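Local atomic coordinates of (S)-ureidoglycine--glyoxylate transaminase (Bacillus subtilis, PDB entry 3ISL), a protein that catalyses transfer of the amino group from (S)-ureidoglycine to glyoxylate, giving oxalurate and glycine in purine catabolism, with pyridoxal 5'-phosphate as cofactor. Residues Phe97-Leu100 and Leu101-Ile104; Ile244-Asn247 and Tyr248-Leu251. All blocks are in the same frame, centred on the assembly; numbering follows the deposited sequence.

Interaction 1 of 2, residues Phe97-Leu100 and Leu101-Ile104. With PLP (pyridoxal-5'-phosphate), chain C.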
ATOM      1  N   PHE A  97      19.421   5.890   4.452  1.00 27.77           N
ATOM      2  CA  PHE A  97      18.696   5.039   3.494  1.00 27.91           C
ATOM      3  C   PHE A  97      19.627   4.068   2.720  1.00 26.82           C
ATOM      4  O   PHE A  97      19.178   3.020   2.252  1.00 27.33           O
ATOM      5  CB  PHE A  97      17.704   5.897   2.642  1.00 29.56           C
ATOM      6  CG  PHE A  97      16.663   6.621   3.505  1.00 33.17           C
ATOM      7  CD1 PHE A  97      15.487   5.962   3.905  1.00 38.03           C
ATOM      8  CD2 PHE A  97      16.910   7.922   4.013  1.00 37.41           C
ATOM      9  CE1 PHE A  97      14.547   6.571   4.753  1.00 36.69           C
ATOM     10  CE2 PHE A  97      15.961   8.556   4.866  1.00 38.52           C
ATOM     11  CZ  PHE A  97      14.779   7.861   5.232  1.00 40.01           C
ATOM     12  N   GLY A  98      20.918   4.379   2.619  1.00 26.25           N
ATOM     13  CA  GLY A  98      21.918   3.375   2.157  1.00 26.01           C
ATOM     14  C   GLY A  98      21.874   2.054   2.956  1.00 25.68           C
ATOM     15  O   GLY A  98      21.978   0.981   2.388  1.00 25.14           O
ATOM     16  N   TYR A  99      21.724   2.140   4.271  1.00 26.40           N
ATOM     17  CA  TYR A  99      21.564   0.957   5.139  1.00 27.12           C
ATOM     18  C   TYR A  99      20.255   0.196   4.958  1.00 27.35           C
ATOM     19  O   TYR A  99      20.217  -1.019   5.169  1.00 26.27           O
ATOM     20  CB  TYR A  99      21.717   1.359   6.596  1.00 28.55           C
ATOM     21  CG  TYR A  99      23.125   1.868   6.848  1.00 31.93           C
ATOM     22  CD1 TYR A  99      24.218   1.021   6.706  1.00 29.63           C
ATOM     23  CD2 TYR A  99      23.352   3.182   7.240  1.00 33.72           C
ATOM     24  CE1 TYR A  99      25.516   1.474   6.923  1.00 35.53           C
ATOM     25  CE2 TYR A  99      24.651   3.638   7.467  1.00 36.92           C
ATOM     26  CZ  TYR A  99      25.730   2.783   7.294  1.00 34.43           C
ATOM     27  OH  TYR A  99      27.024   3.238   7.504  1.00 37.93           O
ATOM     28  N   LEU A 100      19.184   0.878   4.561  1.00 25.36           N
ATOM     29  CA  LEU A 100      18.014   0.118   4.205  1.00 26.11           C
ATOM     30  C   LEU A 100      18.259  -0.727   2.944  1.00 25.80           C
ATOM     31  O   LEU A 100      17.811  -1.855   2.850  1.00 25.02           O
ATOM     32  CB  LEU A 100      16.848   1.082   3.933  1.00 27.28           C
ATOM     33  CG  LEU A 100      15.474   0.628   3.487  1.00 29.73           C
ATOM     34  CD1 LEU A 100      14.794  -0.255   4.541  1.00 32.86           C
ATOM     35  CD2 LEU A 100      14.621   1.963   3.152  1.00 32.89           C
ATOM     36  N   LEU A 101      18.954  -0.169   1.955  1.00 25.51           N
ATOM     37  CA  LEU A 101      19.261  -0.955   0.776  1.00 26.56           C
ATOM     38  C   LEU A 101      20.066  -2.199   1.179  1.00 26.75           C
ATOM     39  O   LEU A 101      19.834  -3.264   0.621  1.00 25.83           O
ATOM     40  CB  LEU A 101      20.106  -0.144  -0.223  1.00 27.25           C
ATOM     41  CG  LEU A 101      19.463   1.079  -0.873  1.00 27.62           C
ATOM     42  CD1 LEU A 101      20.496   1.628  -1.868  1.00 22.32           C
ATOM     43  CD2 LEU A 101      18.108   0.761  -1.540  1.00 25.59           C
ATOM     44  N   THR A 102      21.020  -2.062   2.123  1.00 27.77           N
ATOM     45  CA  THR A 102      21.852  -3.213   2.455  1.00 29.28           C
ATOM     46  C   THR A 102      21.029  -4.275   3.208  1.00 29.07           C
ATOM     47  O   THR A 102      21.164  -5.488   2.973  1.00 29.31           O
ATOM     48  CB  THR A 102      23.204  -2.872   3.190  1.00 30.70           C
ATOM     49  OG1 THR A 102      22.976  -2.570   4.567  1.00 35.85           O
ATOM     50  CG2 THR A 102      23.949  -1.732   2.546  1.00 28.32           C
ATOM     51  N   GLU A 103      20.166  -3.814   4.097  1.00 27.98           N
ATOM     52  CA  GLU A 103      19.208  -4.698   4.778  1.00 29.74           C
ATOM     53  C   GLU A 103      18.397  -5.581   3.831  1.00 28.65           C
ATOM     54  O   GLU A 103      18.346  -6.799   3.982  1.00 28.41           O
ATOM     55  CB  GLU A 103      18.239  -3.817   5.541  1.00 30.50           C
ATOM     56  CG  GLU A 103      18.660  -3.488   6.884  1.00 35.63           C
ATOM     57  CD  GLU A 103      18.290  -4.604   7.768  1.00 43.47           C
ATOM     58  OE1 GLU A 103      17.262  -5.225   7.398  1.00 47.93           O
ATOM     59  OE2 GLU A 103      19.006  -4.881   8.766  1.00 42.90           O
ATOM     60  N   ILE A 104      17.740  -4.932   2.879  1.00 28.50           N
ATOM     61  CA  ILE A 104      16.922  -5.597   1.878  1.00 28.14           C
ATOM     62  C   ILE A 104      17.753  -6.594   1.060  1.00 28.61           C
ATOM     63  O   ILE A 104      17.376  -7.772   0.917  1.00 27.88           O
ATOM     64  CB  ILE A 104      16.225  -4.539   0.964  1.00 27.23           C
ATOM     65  CG1 ILE A 104      15.111  -3.812   1.735  1.00 26.14           C
ATOM     66  CG2 ILE A 104      15.617  -5.222  -0.210  1.00 27.55           C
ATOM     67  CD1 ILE A 104      14.780  -2.425   1.224  1.00 26.91           C
TER
HETATM   68  N1  PLP C 419      14.160   6.223   0.677  1.00 48.01           N
HETATM   69  C2  PLP C 419      14.521   7.635   0.883  1.00 54.08           C
HETATM   70  C2A PLP C 419      15.640   8.275   0.313  1.00 53.92           C
HETATM   71  C3  PLP C 419      13.759   8.480   1.701  1.00 55.09           C
HETATM   72  O3  PLP C 419      14.090   9.797   1.886  1.00 59.85           O
HETATM   73  C4  PLP C 419      12.617   8.050   2.339  1.00 54.47           C
HETATM   74  C4A PLP C 419      11.792   9.060   3.227  1.00 50.93           C
HETATM   75  C5  PLP C 419      12.230   6.727   2.163  1.00 55.92           C
HETATM   76  C6  PLP C 419      12.972   5.799   1.366  1.00 57.10           C
HETATM   77  C5A PLP C 419      11.019   6.292   2.919  1.00 55.45           C
HETATM   78  O4P PLP C 419      10.112   5.740   2.084  1.00 57.94           O
HETATM   79  P   PLP C 419       8.783   5.343   2.842  1.00 55.59           P
HETATM   80  O1P PLP C 419       8.746   5.880   4.269  1.00 48.93           O
HETATM   81  O2P PLP C 419       8.819   3.693   2.648  1.00 47.17           O
HETATM   82  O3P PLP C 419       7.472   5.880   1.940  1.00 53.58           O

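Interaction 2 of 2, residues Ile244-Asn247 and Tyr248-Leu251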
ATOM      1  N   ILE A 244      11.166 -15.214  -7.514  1.00 46.24           N
ATOM      2  CA  ILE A 244      11.270 -14.112  -6.547  1.00 44.92           C
ATOM      3  C   ILE A 244      10.507 -14.518  -5.248  1.00 44.93           C
ATOM      4  O   ILE A 244       9.339 -14.998  -5.324  1.00 44.97           O
ATOM      5  CB  ILE A 244      10.710 -12.825  -7.194  1.00 44.55           C
ATOM      6  CG1 ILE A 244      11.598 -12.430  -8.387  1.00 45.64           C
ATOM      7  CG2 ILE A 244      10.509 -11.719  -6.177  1.00 42.11           C
ATOM      8  CD1 ILE A 244      10.842 -11.844  -9.585  1.00 47.55           C
ATOM      9  N   THR A 245      11.174 -14.353  -4.090  1.00 43.63           N
ATOM     10  CA  THR A 245      10.676 -14.815  -2.762  1.00 43.15           C
ATOM     11  C   THR A 245       9.320 -14.181  -2.340  1.00 43.12           C
ATOM     12  O   THR A 245       8.382 -14.881  -1.901  1.00 43.27           O
ATOM     13  CB  THR A 245      11.786 -14.641  -1.669  1.00 43.46           C
ATOM     14  OG1 THR A 245      12.978 -15.311  -2.106  1.00 42.18           O
ATOM     15  CG2 THR A 245      11.359 -15.171  -0.266  1.00 42.10           C
ATOM     16  N   SER A 246       9.203 -12.865  -2.514  1.00 42.44           N
ATOM     17  CA  SER A 246       7.914 -12.205  -2.318  1.00 42.14           C
ATOM     18  C   SER A 246       6.967 -12.427  -3.528  1.00 42.11           C
ATOM     19  O   SER A 246       7.280 -12.027  -4.663  1.00 42.23           O
ATOM     20  CB  SER A 246       8.124 -10.706  -2.045  1.00 42.14           C
ATOM     21  OG  SER A 246       6.895 -10.046  -1.832  1.00 39.07           O
ATOM     22  N   ASN A 247       5.841 -13.100  -3.285  1.00 41.20           N
ATOM     23  CA  ASN A 247       4.764 -13.126  -4.271  1.00 40.62           C
ATOM     24  C   ASN A 247       4.225 -11.709  -4.590  1.00 40.19           C
ATOM     25  O   ASN A 247       4.041 -11.351  -5.769  1.00 38.52           O
ATOM     26  CB  ASN A 247       3.608 -14.039  -3.804  1.00 40.44           C
ATOM     27  CG  ASN A 247       2.385 -13.941  -4.731  1.00 41.20           C
ATOM     28  OD1 ASN A 247       2.330 -14.603  -5.779  1.00 41.09           O
ATOM     29  ND2 ASN A 247       1.414 -13.092  -4.359  1.00 39.37           N
ATOM     30  N   TYR A 248       3.975 -10.910  -3.534  1.00 39.65           N
ATOM     31  CA  TYR A 248       3.400  -9.561  -3.685  1.00 39.73           C
ATOM     32  C   TYR A 248       4.373  -8.611  -4.419  1.00 40.00           C
ATOM     33  O   TYR A 248       3.944  -7.823  -5.279  1.00 41.04           O
ATOM     34  CB  TYR A 248       3.002  -8.993  -2.316  1.00 39.05           C
ATOM     35  CG  TYR A 248       2.269  -7.666  -2.327  1.00 40.09           C
ATOM     36  CD1 TYR A 248       0.874  -7.613  -2.540  1.00 37.98           C
ATOM     37  CD2 TYR A 248       2.975  -6.456  -2.120  1.00 39.61           C
ATOM     38  CE1 TYR A 248       0.195  -6.409  -2.506  1.00 39.88           C
ATOM     39  CE2 TYR A 248       2.323  -5.226  -2.082  1.00 39.09           C
ATOM     40  CZ  TYR A 248       0.924  -5.191  -2.280  1.00 42.75           C
ATOM     41  OH  TYR A 248       0.249  -3.956  -2.243  1.00 40.87           O
ATOM     42  N   PHE A 249       5.673  -8.733  -4.138  1.00 39.66           N
ATOM     43  CA  PHE A 249       6.718  -7.937  -4.842  1.00 39.56           C
ATOM     44  C   PHE A 249       7.300  -8.594  -6.120  1.00 39.54           C
ATOM     45  O   PHE A 249       8.379  -8.209  -6.585  1.00 39.54           O
ATOM     46  CB  PHE A 249       7.837  -7.537  -3.843  1.00 40.39           C
ATOM     47  CG  PHE A 249       7.350  -6.705  -2.658  1.00 40.01           C
ATOM     48  CD1 PHE A 249       6.396  -5.681  -2.832  1.00 39.73           C
ATOM     49  CD2 PHE A 249       7.839  -6.956  -1.380  1.00 41.80           C
ATOM     50  CE1 PHE A 249       5.934  -4.920  -1.741  1.00 39.97           C
ATOM     51  CE2 PHE A 249       7.392  -6.200  -0.272  1.00 41.92           C
ATOM     52  CZ  PHE A 249       6.422  -5.197  -0.457  1.00 41.22           C
ATOM     53  N   ASP A 250       6.588  -9.592  -6.684  1.00 39.73           N
ATOM     54  CA  ASP A 250       7.052 -10.315  -7.891  1.00 39.31           C
ATOM     55  C   ASP A 250       6.806  -9.461  -9.180  1.00 39.59           C
ATOM     56  O   ASP A 250       5.699  -9.499  -9.760  1.00 39.53           O
ATOM     57  CB  ASP A 250       6.383 -11.711  -7.979  1.00 38.98           C
ATOM     58  CG  ASP A 250       6.963 -12.606  -9.134  1.00 40.41           C
ATOM     59  OD1 ASP A 250       6.680 -13.851  -9.123  1.00 32.95           O
ATOM     60  OD2 ASP A 250       7.710 -12.067 -10.023  1.00 36.22           O
ATOM     61  N   LEU A 251       7.810  -8.681  -9.602  1.00 38.58           N
ATOM     62  CA  LEU A 251       7.641  -7.756 -10.762  1.00 39.35           C
ATOM     63  C   LEU A 251       7.253  -8.473 -12.061  1.00 39.12           C
ATOM     64  O   LEU A 251       6.695  -7.874 -12.966  1.00 38.81           O
ATOM     65  CB  LEU A 251       8.904  -6.879 -10.994  1.00 37.85           C
ATOM     66  CG  LEU A 251       9.321  -5.974  -9.837  1.00 38.43           C
ATOM     67  CD1 LEU A 251      10.447  -5.062 -10.261  1.00 37.34           C
ATOM     68  CD2 LEU A 251       8.162  -5.134  -9.241  1.00 40.04           C
TER

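Interaction 1 of 2, residues Phe97-Leu100 and Leu101-Ile104
L101 to I104 are tied to F97-L100 by four successive i to i+4 backbone bonds, from L101 N to F97 O (3.2 Å) through to I104 N to L100 O, the latter nearly straight at 176°. Y99 O is gripped twice: E103 N reaches it at 3.0 Å and T102 OG1 donates at 3.2 Å from the same face of its plane. With chi1 at 77°, T102 turns OG1 back over the preceding turn to make that bond.

Apolar contact is sparser, with L100 CG 3.9 Å from I104 CD1. These residues make up most of helix 96-107, the helix of the beta-alpha-beta unit between strands 88-93 and 111-116, and L101 and T102 face I91. E146 accepts hydrogen bonds from the backbone N atoms of F97 and G98.

The cofactor meets F97 alone in these two turns. Its ring lies nearly parallel to the pyridine, with PLP C3 3.5 Å above the ring centre and F97 CE1 3.4 Å from PLP C4. An alanine at F97 removes the ring from this face of the pyridine and would probably leave the cofactor less firmly fixed against tilting.

Interaction 2 of 2, residues Ile244-Asn247 and Tyr248-Leu251
N247 to D250 make a type I beta turn, closed by D250 N to N247 O at 3.2 Å, with the N-H approaching from above the carbonyl plane, 70° out of it. The turn leads directly into helix 251-257, with D250 at the N-cap: its OD1 is bonded by Q253 NE2, which also bonds N247 OD1, while its OD2 makes a weak hydrogen bond to S252 N, just inside the helix.

Ahead of the turn, S246 supplies a second tie. Its OG, set anti to the backbone N by a chi1 of -179°, points along the chain and accepts a hydrogen bond from F249 N at 2.9 Å, 158° at the hydrogen. The same oxygen sits obliquely to the F249 ring, 3.3 Å from CD2, while S246 CB lies 3.7 Å from F249 CB, so polar and apolar contacts come from one short side chain. Beyond S246, the F249 ring packs on A73 and A77 of helix 71-82.

The second subunit adds further polar partners: its E76 bonds to S246 OG and Y248 N, its R107 forms a salt bridge with D250 OD1 and bonds to I244 O, and its T70 N, from a cofactor-binding residue, bonds to Y248 OH, which also bonds to D68 O in its own chain. This places the loop beside the partner's PLP pocket.

I244 meets D250 across the loop, their side chains crossing at a slant, where the terminal methyl I244 CD1 lies against the carboxylate, 3.2 Å from D250 OD2.

In the fold
Both contacts are local and buried, but they sit differently in the fold. Interaction 1 is about two turns of helix 96-107, packed against the central sheet and the cofactor; interaction 2 is an irregular loop running into the first residue of helix 251-257, held by one backbone and one side-chain-to-backbone bond, with further bonds to the second subunit. Their centres are 18 Å apart within a chain, and their nearest atoms about 8 Å, without touching. Helix 71-82 is common to both, receiving F97, L100, L101 and I104 from one and I244, F249 and L251 from the other. Across the dimer they do meet: L100, E103 and I104 pack on N247 of the second subunit, and R107, the salt-bridge partner of E103, also pairs with D250 of that subunit.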